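Ice-binding protein (Flavobacteriaceae bacterium, PDB 5UYT) probably binds ice and acts as an antifreeze protein, using two right-handed beta-helix (beta-solenoid) domains joined in one chain. Local coordinates at residues Gly7-Phe12 and Ser58-Asp63; Leu14-Gly19 and Gly190-Thr195; Ala20-Gly25 and Ala39-Gly44; Phe43-Gly48 and Leu295-Ala300. All coordinates share one frame; numbering follows the deposited sequence.

In the fold
Contacts 1, 2 and 3 lie in the first ice-binding-like domain, and contact 4 joins it to the second. Contacts 2 and 3 are closest, with centres about 9 Å apart. Their strands 192-195 and 21-24 are neighbours in one parallel sheet, and Val194 N lies 2.9 Å from Thr22 O. Contact 1 places helix 55-73 against the start of the chain; its centre is about 14 Å from that of contact 2, and Phe15 CZ packs 3.7 Å from Ala60 CB. Contacts 3 and 4, with centres about 12 Å apart, share Phe43 and Gly44. The Phe43 ring packs inside the first solenoid, while its carbonyl O meets Tyr297.

Contact 1 (Gly7-Phe12 and Ser58-Asp63)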
loop_
_atom_site.group_PDB
_atom_site.type_symbol
_atom_site.label_atom_id
_atom_site.label_comp_id
_atom_site.label_asym_id
_atom_site.label_seq_id
_atom_site.Cartn_x
_atom_site.Cartn_y
_atom_site.Cartn_z
ATOM N N GLY A 7 2.691 21.572 2.166
ATOM C CA GLY A 7 3.632 21.463 1.044
ATOM C C GLY A 7 4.250 20.085 0.949
ATOM O O GLY A 7 3.529 19.089 0.828
ATOM N N ALA A 8 5.580 20.023 1.020
ATOM C CA ALA A 8 6.315 18.758 0.824
ATOM C C ALA A 8 6.190 17.811 2.028
ATOM O O ALA A 8 6.334 16.595 1.888
ATOM C CB ALA A 8 7.777 19.039 0.513
ATOM N N ALA A 9 5.953 18.370 3.211
ATOM C CA ALA A 9 5.693 17.537 4.377
ATOM C C ALA A 9 4.500 16.603 4.157
ATOM O O ALA A 9 4.432 15.516 4.772
ATOM C CB ALA A 9 5.467 18.401 5.609
ATOM N N ALA A 10 3.559 17.006 3.294
ATOM C CA ALA A 10 2.396 16.139 2.954
ATOM C C ALA A 10 2.773 14.739 2.456
ATOM O O ALA A 10 1.975 13.799 2.585
ATOM C CB ALA A 10 1.490 16.828 1.935
ATOM N N ASN A 11 3.969 14.594 1.865
ATOM C CA ASN A 11 4.424 13.290 1.327
ATOM C C ASN A 11 4.646 12.242 2.403
ATOM O O ASN A 11 4.699 11.050 2.116
ATOM C CB ASN A 11 5.726 13.471 0.523
ATOM C CG ASN A 11 5.530 14.324 -0.713
ATOM O OD1 ASN A 11 4.597 14.120 -1.485
ATOM N ND2 ASN A 11 6.404 15.278 -0.907
ATOM N N PHE A 12 4.758 12.693 3.650
ATOM C CA PHE A 12 5.205 11.851 4.745
ATOM C C PHE A 12 4.076 11.350 5.628
ATOM O O PHE A 12 3.107 12.063 5.865
ATOM C CB PHE A 12 6.217 12.629 5.615
ATOM C CG PHE A 12 7.542 12.802 4.959
ATOM C CD1 PHE A 12 8.596 11.937 5.260
ATOM C CD2 PHE A 12 7.741 13.819 4.026
ATOM C CE1 PHE A 12 9.825 12.076 4.648
ATOM C CE2 PHE A 12 8.978 13.965 3.399
ATOM C CZ PHE A 12 10.022 13.094 3.713
ATOM N N SER A 58 14.784 17.928 3.265
ATOM C CA SER A 58 15.125 19.347 3.398
ATOM C C SER A 58 13.891 20.176 3.043
ATOM O O SER A 58 13.548 21.129 3.757
ATOM C CB SER A 58 16.305 19.697 2.486
ATOM O OG SER A 58 16.678 21.053 2.655
ATOM N N ALA A 59 13.238 19.808 1.938
ATOM C CA ALA A 59 11.973 20.420 1.501
ATOM C C ALA A 59 10.835 20.260 2.526
ATOM O O ALA A 59 10.136 21.240 2.838
ATOM C CB ALA A 59 11.559 19.880 0.137
ATOM N N ALA A 60 10.678 19.047 3.059
ATOM C CA ALA A 60 9.685 18.765 4.115
ATOM C C ALA A 60 9.949 19.615 5.374
ATOM O O ALA A 60 9.011 20.182 5.963
ATOM C CB ALA A 60 9.655 17.273 4.454
ATOM N N ALA A 61 11.218 19.716 5.768
ATOM C CA ALA A 61 11.591 20.523 6.936
ATOM C C ALA A 61 11.135 21.982 6.776
ATOM O O ALA A 61 10.576 22.567 7.718
ATOM C CB ALA A 61 13.095 20.450 7.187
ATOM N N ALA A 62 11.374 22.559 5.593
ATOM C CA ALA A 62 11.022 23.953 5.342
ATOM C C ALA A 62 9.514 24.145 5.313
ATOM O O ALA A 62 9.010 25.104 5.895
ATOM C CB ALA A 62 11.660 24.465 4.055
ATOM N N ASP A 63 8.799 23.221 4.659
ATOM C CA ASP A 63 7.348 23.327 4.556
ATOM C C ASP A 63 6.635 23.017 5.871
ATOM O O ASP A 63 5.547 23.561 6.124
ATOM C CB ASP A 63 6.809 22.466 3.401
ATOM C CG ASP A 63 7.256 22.992 2.039
ATOM O OD1 ASP A 63 7.766 24.143 1.992
ATOM O OD2 ASP A 63 7.128 22.267 1.031
#
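Asp63 and Phe12 both hold CG anti to the carbonyl carbon and beside the backbone N, with chi1 at -67° and -73°. In Asp63 this sets CG toward the backbone of Gly7 and Ala8, and OD2 reaches Ala8 N from there. In Phe12 it sets CG so that CE2 of the ring can lie by the Ala60 methyl.

The polar part is one hydrogen bond. Ala8 N donates to Asp63 OD2 at 2.7 Å, with an N-H...O angle of 162°. OD2 receives it on its anti lone pair, the one turned away from OD1. The same oxygen also lies 3.3 Å from Ala8 CB and 3.6 Å from Gly7 CA. Gly7 brings no side chain to this spot, and the backbone comes close to the carboxylate.

The rest is packing of small groups. Ala8 CB meets Ala59 CB at 3.9 Å. Ala9 brings its backbone against the helix, with its N 3.9 Å from Ala60 CA. The methyl of Ala60 approaches the Phe12 ring obliquely, and CE2 is its nearest ring atom at 3.5 Å. Alanines on this side of the helix allow the close approach of Ala9 and Ala60, whose CA atoms are 4.2 Å apart. Phe15 also packs on Ala60 and meets the Phe12 ring, which ties this face of the helix to strand 12-16.

The single short, fairly straight bond joins an acidic side chain to an N-H at the start of a 3-10 turn. The N-H there would probably favour the ionised form of Asp63. The remaining contact is apolar packing of alanine methyls and one ring.

Contact 2 (Leu14-Gly19 and Gly190-Thr195); sequences LFTTAG and GAITVT
Thr16 meets Gly190 with every part of its side chain. CB lies 3.2 Å from Gly190 O. From CB the two branches part. OG1 is anti to the backbone N (chi1 -177°) and CG2 takes the place between the backbone N and the carbonyl carbon. OG1 donates to Gly190 O at 2.7 Å, tilted 18° from the carbonyl plane. It also accepts from Ala18 N at 3.2 Å, which makes an ST turn. The hydroxyl is therefore gripped from both sides of the contact. CG2 stays close to the same carbonyl, 3.6 Å from Gly190 O.

A second bond joins the two loops. Gly190 N donates to Ala18 O at 2.7 Å, with an N-H...O angle of 163°. Gly190 thus gives its N-H and its carbonyl to the 14-19 segment. Gly19 lies against Gly190, where a side chain on Gly19 would clash.

Below the polar end the contact is apolar. Ile192 CD1 reaches the backbone beside Thr16 and comes within 3.2 Å of Phe15 O. Leu14 spreads its two methyls along the other strand: CD2 faces Ile192 CG2, and CD1 lies 4.2 Å from Val194 CG1. Leu14, Ile192 and Val194 are buried and line the solenoid interior, where Phe43 also touches Leu14 and Val194.

Strand 12-16 runs between strands 32-35 and 180-187, while strand 192-195 pairs in parallel with 21-24 and 173-175. The contact therefore joins two faces of the beta-helix. Phe15 points the other way, onto helix 55-73.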
loop_
_atom_site.group_PDB
_atom_site.type_symbol
_atom_site.label_atom_id
_atom_site.label_comp_id
_atom_site.label_asym_id
_atom_site.label_seq_id
_atom_site.Cartn_x
_atom_site.Cartn_y
_atom_site.Cartn_z
ATOM N N LEU A 14 5.534 9.832 8.610
ATOM C CA LEU A 14 6.335 10.113 9.811
ATOM C C LEU A 14 7.516 10.969 9.369
ATOM O O LEU A 14 8.255 10.582 8.456
ATOM C CB LEU A 14 6.890 8.813 10.420
ATOM C CG LEU A 14 5.872 7.724 10.789
ATOM C CD1 LEU A 14 6.585 6.424 11.196
ATOM C CD2 LEU A 14 4.985 8.236 11.928
ATOM N N PHE A 15 7.697 12.121 10.005
ATOM C CA PHE A 15 8.805 12.983 9.630
ATOM C C PHE A 15 9.274 13.855 10.789
ATOM O O PHE A 15 8.454 14.452 11.496
ATOM C CB PHE A 15 8.448 13.892 8.446
ATOM C CG PHE A 15 9.529 14.897 8.135
ATOM C CD1 PHE A 15 10.655 14.514 7.415
ATOM C CD2 PHE A 15 9.448 16.205 8.599
ATOM C CE1 PHE A 15 11.672 15.419 7.158
ATOM C CE2 PHE A 15 10.465 17.125 8.350
ATOM C CZ PHE A 15 11.581 16.732 7.625
ATOM N N THR A 16 10.589 13.922 10.960
ATOM C CA THR A 16 11.178 14.931 11.850
ATOM C C THR A 16 12.254 15.737 11.139
ATOM O O THR A 16 13.040 15.212 10.335
ATOM C CB THR A 16 11.707 14.351 13.189
ATOM O OG1 THR A 16 12.198 15.434 13.987
ATOM C CG2 THR A 16 12.844 13.334 13.000
ATOM N N THR A 17 12.260 17.029 11.421
ATOM C CA THR A 17 13.289 17.922 10.921
ATOM C C THR A 17 14.657 17.574 11.535
ATOM O O THR A 17 15.706 17.758 10.905
ATOM C CB THR A 17 12.847 19.376 11.190
ATOM O OG1 THR A 17 11.748 19.652 10.312
ATOM C CG2 THR A 17 13.986 20.402 10.974
ATOM N N ALA A 18 14.651 17.044 12.754
ATOM C CA ALA A 18 15.901 16.688 13.417
ATOM C C ALA A 18 15.663 15.650 14.503
ATOM O O ALA A 18 14.941 15.902 15.468
ATOM C CB ALA A 18 16.581 17.924 13.991
ATOM N N GLY A 19 16.271 14.481 14.340
ATOM C CA GLY A 19 16.215 13.445 15.361
ATOM C C GLY A 19 16.085 12.058 14.776
ATOM O O GLY A 19 15.922 11.898 13.570
ATOM N N GLY A 190 12.924 16.756 17.106
ATOM C CA GLY A 190 12.621 15.785 18.148
ATOM C C GLY A 190 12.518 14.387 17.558
ATOM O O GLY A 190 12.151 14.226 16.384
ATOM N N ALA A 191 12.802 13.361 18.365
ATOM C CA ALA A 191 12.745 11.963 17.886
ATOM C C ALA A 191 11.310 11.485 17.619
ATOM O O ALA A 191 10.348 12.035 18.172
ATOM C CB ALA A 191 13.430 11.040 18.884
ATOM N N ILE A 192 11.161 10.483 16.750
ATOM C CA ILE A 192 9.869 9.818 16.576
ATOM C C ILE A 192 10.078 8.336 16.887
ATOM O O ILE A 192 10.934 7.691 16.287
ATOM C CB ILE A 192 9.308 10.007 15.142
ATOM C CG1 ILE A 192 9.045 11.501 14.883
ATOM C CG2 ILE A 192 8.040 9.151 14.943
ATOM C CD1 ILE A 192 8.723 11.868 13.441
ATOM N N THR A 193 9.285 7.796 17.808
ATOM C CA THR A 193 9.425 6.401 18.219
ATOM C C THR A 193 8.071 5.735 18.043
ATOM O O THR A 193 7.075 6.183 18.638
ATOM C CB THR A 193 9.836 6.328 19.706
ATOM O OG1 THR A 193 11.042 7.062 19.896
ATOM C CG2 THR A 193 10.061 4.870 20.155
ATOM N N VAL A 194 8.000 4.700 17.204
ATOM C CA VAL A 194 6.740 3.999 17.005
ATOM C C VAL A 194 6.920 2.502 17.282
ATOM O O VAL A 194 7.977 1.948 17.034
ATOM C CB VAL A 194 6.145 4.245 15.587
ATOM C CG1 VAL A 194 5.966 5.740 15.344
ATOM C CG2 VAL A 194 7.003 3.598 14.479
ATOM N N THR A 195 5.899 1.854 17.810
ATOM C CA THR A 195 6.009 0.426 18.113
ATOM C C THR A 195 4.695 -0.247 17.702
ATOM O O THR A 195 3.647 -0.000 18.304
ATOM C CB THR A 195 6.379 0.174 19.613
ATOM O OG1 THR A 195 5.368 0.734 20.444
ATOM C CG2 THR A 195 7.672 0.875 19.991
#

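Contact 3 (Ala20-Gly25 and Ala39-Gly44); sequences AVTNTG and ASTNFG
Thr41 takes part in both backbone hydrogen bonds, at a single parallel bridge with Thr22. Thr41 N donates to Val21 O at 2.9 Å, and Asn23 N donates to Thr41 O at 3.1 Å.

Two side-chain amides add further bonds. Asn42 ND2 reaches Asn23 O at 2.8 Å, from above the carbonyl plane. Asn23 has CG anti to its backbone N (chi1 178°), and its ND2 donates to Asn42 O at 3.1 Å and to Gly25 O at 3.0 Å. Its OD1 bonds to Ser27 OG, so both amide ends have partners.

Water extends the pairing. One molecule links Val21 N to Ala39 O, and another accepts from Gly25 N and Asn42 ND2.

The apolar part centres on Phe43. Asn23 CB sits over the middle of the ring, 3.5 Å from its centroid, in a CH-pi contact. Val21 CG1 meets CE2 obliquely at 3.8 Å. Away from the Phe43 ring, the Thr22 and Thr41 side chains lie side by side.

Strand 21-24 is outermost in its parallel sheet, next to strand 192-195. Loop 39-44 pairs along the outer edge and continues the beta-solenoid. Phe43 also packs on Val33 and Met50 of strands 32-35 and 50-52.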
loop_
_atom_site.group_PDB
_atom_site.type_symbol
_atom_site.label_atom_id
_atom_site.label_comp_id
_atom_site.label_asym_id
_atom_site.label_seq_id
_atom_site.Cartn_x
_atom_site.Cartn_y
_atom_site.Cartn_z
ATOM N N ALA A 20 16.160 11.057 15.643
ATOM C CA ALA A 20 16.034 9.664 15.216
ATOM C C ALA A 20 14.583 9.280 14.983
ATOM O O ALA A 20 13.681 9.784 15.653
ATOM C CB ALA A 20 16.655 8.743 16.246
ATOM N N VAL A 21 14.368 8.400 14.011
ATOM C CA VAL A 21 13.061 7.824 13.737
ATOM C C VAL A 21 13.220 6.298 13.816
ATOM O O VAL A 21 13.998 5.702 13.053
ATOM C CB VAL A 21 12.556 8.269 12.353
ATOM C CG1 VAL A 21 11.234 7.589 12.001
ATOM C CG2 VAL A 21 12.419 9.780 12.306
ATOM N N THR A 22 12.515 5.686 14.768
ATOM C CA THR A 22 12.727 4.278 15.103
ATOM C C THR A 22 11.411 3.511 15.131
ATOM O O THR A 22 10.420 4.008 15.665
ATOM C CB THR A 22 13.384 4.138 16.493
ATOM O OG1 THR A 22 14.519 5.019 16.578
ATOM C CG2 THR A 22 13.846 2.672 16.714
ATOM N N ASN A 23 11.436 2.292 14.594
ATOM C CA ASN A 23 10.314 1.351 14.687
ATOM C C ASN A 23 10.655 0.113 15.527
ATOM O O ASN A 23 11.822 -0.313 15.600
ATOM C CB ASN A 23 9.889 0.882 13.280
ATOM C CG ASN A 23 8.754 -0.131 13.329
ATOM O OD1 ASN A 23 7.634 0.207 13.727
ATOM N ND2 ASN A 23 9.041 -1.384 12.957
ATOM N N THR A 24 9.628 -0.453 16.156
ATOM C CA THR A 24 9.714 -1.776 16.778
ATOM C C THR A 24 8.508 -2.594 16.353
ATOM O O THR A 24 7.392 -2.075 16.338
ATOM C CB THR A 24 9.643 -1.697 18.303
ATOM O OG1 THR A 24 10.682 -0.833 18.787
ATOM C CG2 THR A 24 9.791 -3.104 18.912
ATOM N N GLY A 25 8.734 -3.876 16.050
ATOM C CA GLY A 25 7.639 -4.782 15.717
ATOM C C GLY A 25 7.035 -4.580 14.336
ATOM O O GLY A 25 7.625 -3.928 13.461
ATOM N N ALA A 39 19.020 8.689 9.872
ATOM C CA ALA A 39 18.414 7.648 9.055
ATOM C C ALA A 39 17.479 6.843 9.932
ATOM O O ALA A 39 17.847 6.508 11.057
ATOM C CB ALA A 39 19.478 6.741 8.456
ATOM N N SER A 40 16.289 6.519 9.416
ATOM C CA SER A 40 15.303 5.787 10.192
ATOM C C SER A 40 15.783 4.354 10.347
ATOM O O SER A 40 16.425 3.811 9.430
ATOM C CB SER A 40 13.934 5.826 9.490
ATOM O OG SER A 40 13.621 7.185 9.172
ATOM N N THR A 41 15.484 3.732 11.485
ATOM C CA THR A 41 15.930 2.359 11.711
ATOM C C THR A 41 14.821 1.395 12.091
ATOM O O THR A 41 13.830 1.773 12.744
ATOM C CB THR A 41 17.020 2.260 12.784
ATOM O OG1 THR A 41 16.503 2.785 14.007
ATOM C CG2 THR A 41 18.266 3.048 12.379
ATOM N N ASN A 42 15.017 0.149 11.650
ATOM C CA ASN A 42 14.209 -1.019 12.031
ATOM C C ASN A 42 12.785 -1.010 11.501
ATOM O O ASN A 42 11.933 -1.724 12.036
ATOM C CB ASN A 42 14.232 -1.251 13.566
ATOM C CG ASN A 42 13.851 -2.681 13.967
ATOM O OD1 ASN A 42 14.272 -3.665 13.341
ATOM N ND2 ASN A 42 13.052 -2.803 15.015
ATOM N N PHE A 43 12.508 -0.206 10.471
ATOM C CA PHE A 43 11.238 -0.343 9.752
ATOM C C PHE A 43 11.231 -1.582 8.856
ATOM O O PHE A 43 12.287 -2.007 8.397
ATOM C CB PHE A 43 10.923 0.917 8.936
ATOM C CG PHE A 43 10.518 2.077 9.798
ATOM C CD1 PHE A 43 9.168 2.358 10.015
ATOM C CD2 PHE A 43 11.481 2.851 10.455
ATOM C CE1 PHE A 43 8.781 3.408 10.821
ATOM C CE2 PHE A 43 11.090 3.893 11.293
ATOM C CZ PHE A 43 9.740 4.172 11.474
ATOM N N GLY A 44 10.047 -2.167 8.658
ATOM C CA GLY A 44 9.838 -3.251 7.700
ATOM C C GLY A 44 9.375 -2.636 6.390
ATOM O O GLY A 44 9.710 -1.496 6.087
HETATM O O HOH W 1 17.033 7.194 13.393
HETATM O O HOH W 2 11.284 -5.040 15.940
#

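Contact 4 (Phe43-Gly48 and Leu295-Ala300); sequences FGNVDG and LLYPAA
Asn45 and Tyr297 exchange two hydrogen bonds, between the side-chain amide of one and the backbone of the other. Tyr297 N donates to Asn45 OD1 at 2.8 Å, tilted 21° from the carbonyl plane. Asn45 ND2 donates to Tyr297 O at 2.9 Å, from above that carbonyl plane. The two bonds fix the turn of the amide. Tyr297 O also accepts from Ala300 N, which comes from the opposite face of its plane.

Water fills in around this pair. One water oxygen accepts from Asn45 ND2 and lies 2.7 Å from Ala300 O, bridging the two segments. Another accepts from Val46 N and from Leu296 N.

The two segments belong to different ice-binding-like domains, so Asn45 links the first beta-solenoid to the second. Nearby, Asp47 is the centre of an inverse gamma turn, and its carboxylate is held by Tyr312 OH and Thr308 OG1 of the second domain.

Packing follows outside. The Tyr297 ring approaches the backbone of Phe43 and Gly44 obliquely; its CE1 is 3.1 Å from Phe43 O, and its CD1 is 3.5 Å from Gly44 C. Leu295 packs from another direction, with CB 3.6 Å from Asn45 OD1 and CD2 3.5 Å from Val46 O.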
loop_
_atom_site.group_PDB
_atom_site.type_symbol
_atom_site.label_atom_id
_atom_site.label_comp_id
_atom_site.label_asym_id
_atom_site.label_seq_id
_atom_site.Cartn_x
_atom_site.Cartn_y
_atom_site.Cartn_z
ATOM N N PHE A 43 12.508 -0.206 10.471
ATOM C CA PHE A 43 11.238 -0.343 9.752
ATOM C C PHE A 43 11.231 -1.582 8.856
ATOM O O PHE A 43 12.287 -2.007 8.397
ATOM C CB PHE A 43 10.923 0.917 8.936
ATOM C CG PHE A 43 10.518 2.077 9.798
ATOM C CD1 PHE A 43 9.168 2.358 10.015
ATOM C CD2 PHE A 43 11.481 2.851 10.455
ATOM C CE1 PHE A 43 8.781 3.408 10.821
ATOM C CE2 PHE A 43 11.090 3.893 11.293
ATOM C CZ PHE A 43 9.740 4.172 11.474
ATOM N N GLY A 44 10.047 -2.167 8.658
ATOM C CA GLY A 44 9.838 -3.251 7.700
ATOM C C GLY A 44 9.375 -2.636 6.390
ATOM O O GLY A 44 9.710 -1.496 6.087
ATOM N N ASN A 45 8.573 -3.361 5.625
ATOM C CA ASN A 45 8.072 -2.821 4.353
ATOM C C ASN A 45 7.149 -1.636 4.595
ATOM O O ASN A 45 6.198 -1.739 5.382
ATOM C CB ASN A 45 7.368 -3.927 3.533
ATOM C CG ASN A 45 8.344 -4.943 2.997
ATOM O OD1 ASN A 45 9.386 -4.577 2.435
ATOM N ND2 ASN A 45 8.019 -6.226 3.143
ATOM N N VAL A 46 7.490 -0.509 3.965
ATOM C CA VAL A 46 6.733 0.741 4.069
ATOM C C VAL A 46 6.164 1.100 2.708
ATOM O O VAL A 46 6.877 1.014 1.720
ATOM C CB VAL A 46 7.647 1.875 4.592
ATOM C CG1 VAL A 46 6.988 3.241 4.404
ATOM C CG2 VAL A 46 7.921 1.652 6.078
ATOM N N ASP A 47 4.867 1.418 2.632
ATOM C CA ASP A 47 4.326 1.933 1.377
ATOM C C ASP A 47 4.658 3.416 1.272
ATOM O O ASP A 47 3.793 4.281 1.464
ATOM C CB ASP A 47 2.798 1.715 1.249
ATOM C CG ASP A 47 2.276 2.149 -0.100
ATOM O OD1 ASP A 47 3.117 2.306 -1.008
ATOM O OD2 ASP A 47 1.040 2.327 -0.289
ATOM N N GLY A 48 5.906 3.693 0.912
ATOM C CA GLY A 48 6.442 5.049 0.893
ATOM C C GLY A 48 7.949 4.934 0.779
ATOM O O GLY A 48 8.508 3.824 0.869
ATOM N N LEU A 295 10.225 -1.822 -1.864
ATOM C CA LEU A 295 9.809 -2.535 -0.646
ATOM C C LEU A 295 11.040 -3.279 -0.196
ATOM O O LEU A 295 11.497 -4.222 -0.860
ATOM C CB LEU A 295 8.598 -3.481 -0.917
ATOM C CG LEU A 295 7.334 -2.793 -1.460
ATOM C CD1 LEU A 295 6.248 -3.764 -1.851
ATOM C CD2 LEU A 295 6.761 -1.765 -0.467
ATOM N N LEU A 296 11.612 -2.820 0.925
ATOM C CA LEU A 296 12.985 -3.196 1.258
ATOM C C LEU A 296 13.201 -4.600 1.831
ATOM O O LEU A 296 14.368 -5.036 1.982
ATOM C CB LEU A 296 13.567 -2.137 2.191
ATOM C CG LEU A 296 13.759 -0.791 1.494
ATOM C CD1 LEU A 296 14.093 0.264 2.538
ATOM C CD2 LEU A 296 14.865 -0.827 0.439
ATOM N N TYR A 297 12.103 -5.309 2.127
ATOM C CA TYR A 297 12.186 -6.622 2.810
ATOM C C TYR A 297 11.354 -7.683 2.108
ATOM O O TYR A 297 10.278 -8.029 2.584
ATOM C CB TYR A 297 11.861 -6.503 4.334
ATOM C CG TYR A 297 12.684 -5.406 4.945
ATOM C CD1 TYR A 297 12.190 -4.095 5.026
ATOM C CD2 TYR A 297 13.992 -5.643 5.349
ATOM C CE1 TYR A 297 12.979 -3.052 5.535
ATOM C CE2 TYR A 297 14.782 -4.615 5.847
ATOM C CZ TYR A 297 14.271 -3.324 5.920
ATOM O OH TYR A 297 15.069 -2.311 6.440
ATOM N N PRO A 298 11.864 -8.203 0.960
ATOM C CA PRO A 298 11.036 -9.112 0.169
ATOM C C PRO A 298 10.746 -10.423 0.870
ATOM O O PRO A 298 9.715 -11.026 0.605
ATOM C CB PRO A 298 11.865 -9.303 -1.118
ATOM C CG PRO A 298 12.645 -8.014 -1.233
ATOM C CD PRO A 298 13.062 -7.757 0.209
ATOM N N ALA A 299 11.635 -10.846 1.779
ATOM C CA ALA A 299 11.370 -12.086 2.547
ATOM C C ALA A 299 10.154 -11.942 3.460
ATOM O O ALA A 299 9.574 -12.954 3.872
ATOM C CB ALA A 299 12.594 -12.477 3.367
ATOM N N ALA A 300 9.760 -10.695 3.749
ATOM C CA ALA A 300 8.693 -10.408 4.721
ATOM C C ALA A 300 7.406 -9.859 4.055
ATOM O O ALA A 300 6.515 -9.338 4.726
ATOM C CB ALA A 300 9.242 -9.422 5.776
HETATM O O HOH W 3 5.509 -6.808 4.509
HETATM O O HOH W 4 10.152 -0.598 2.687
#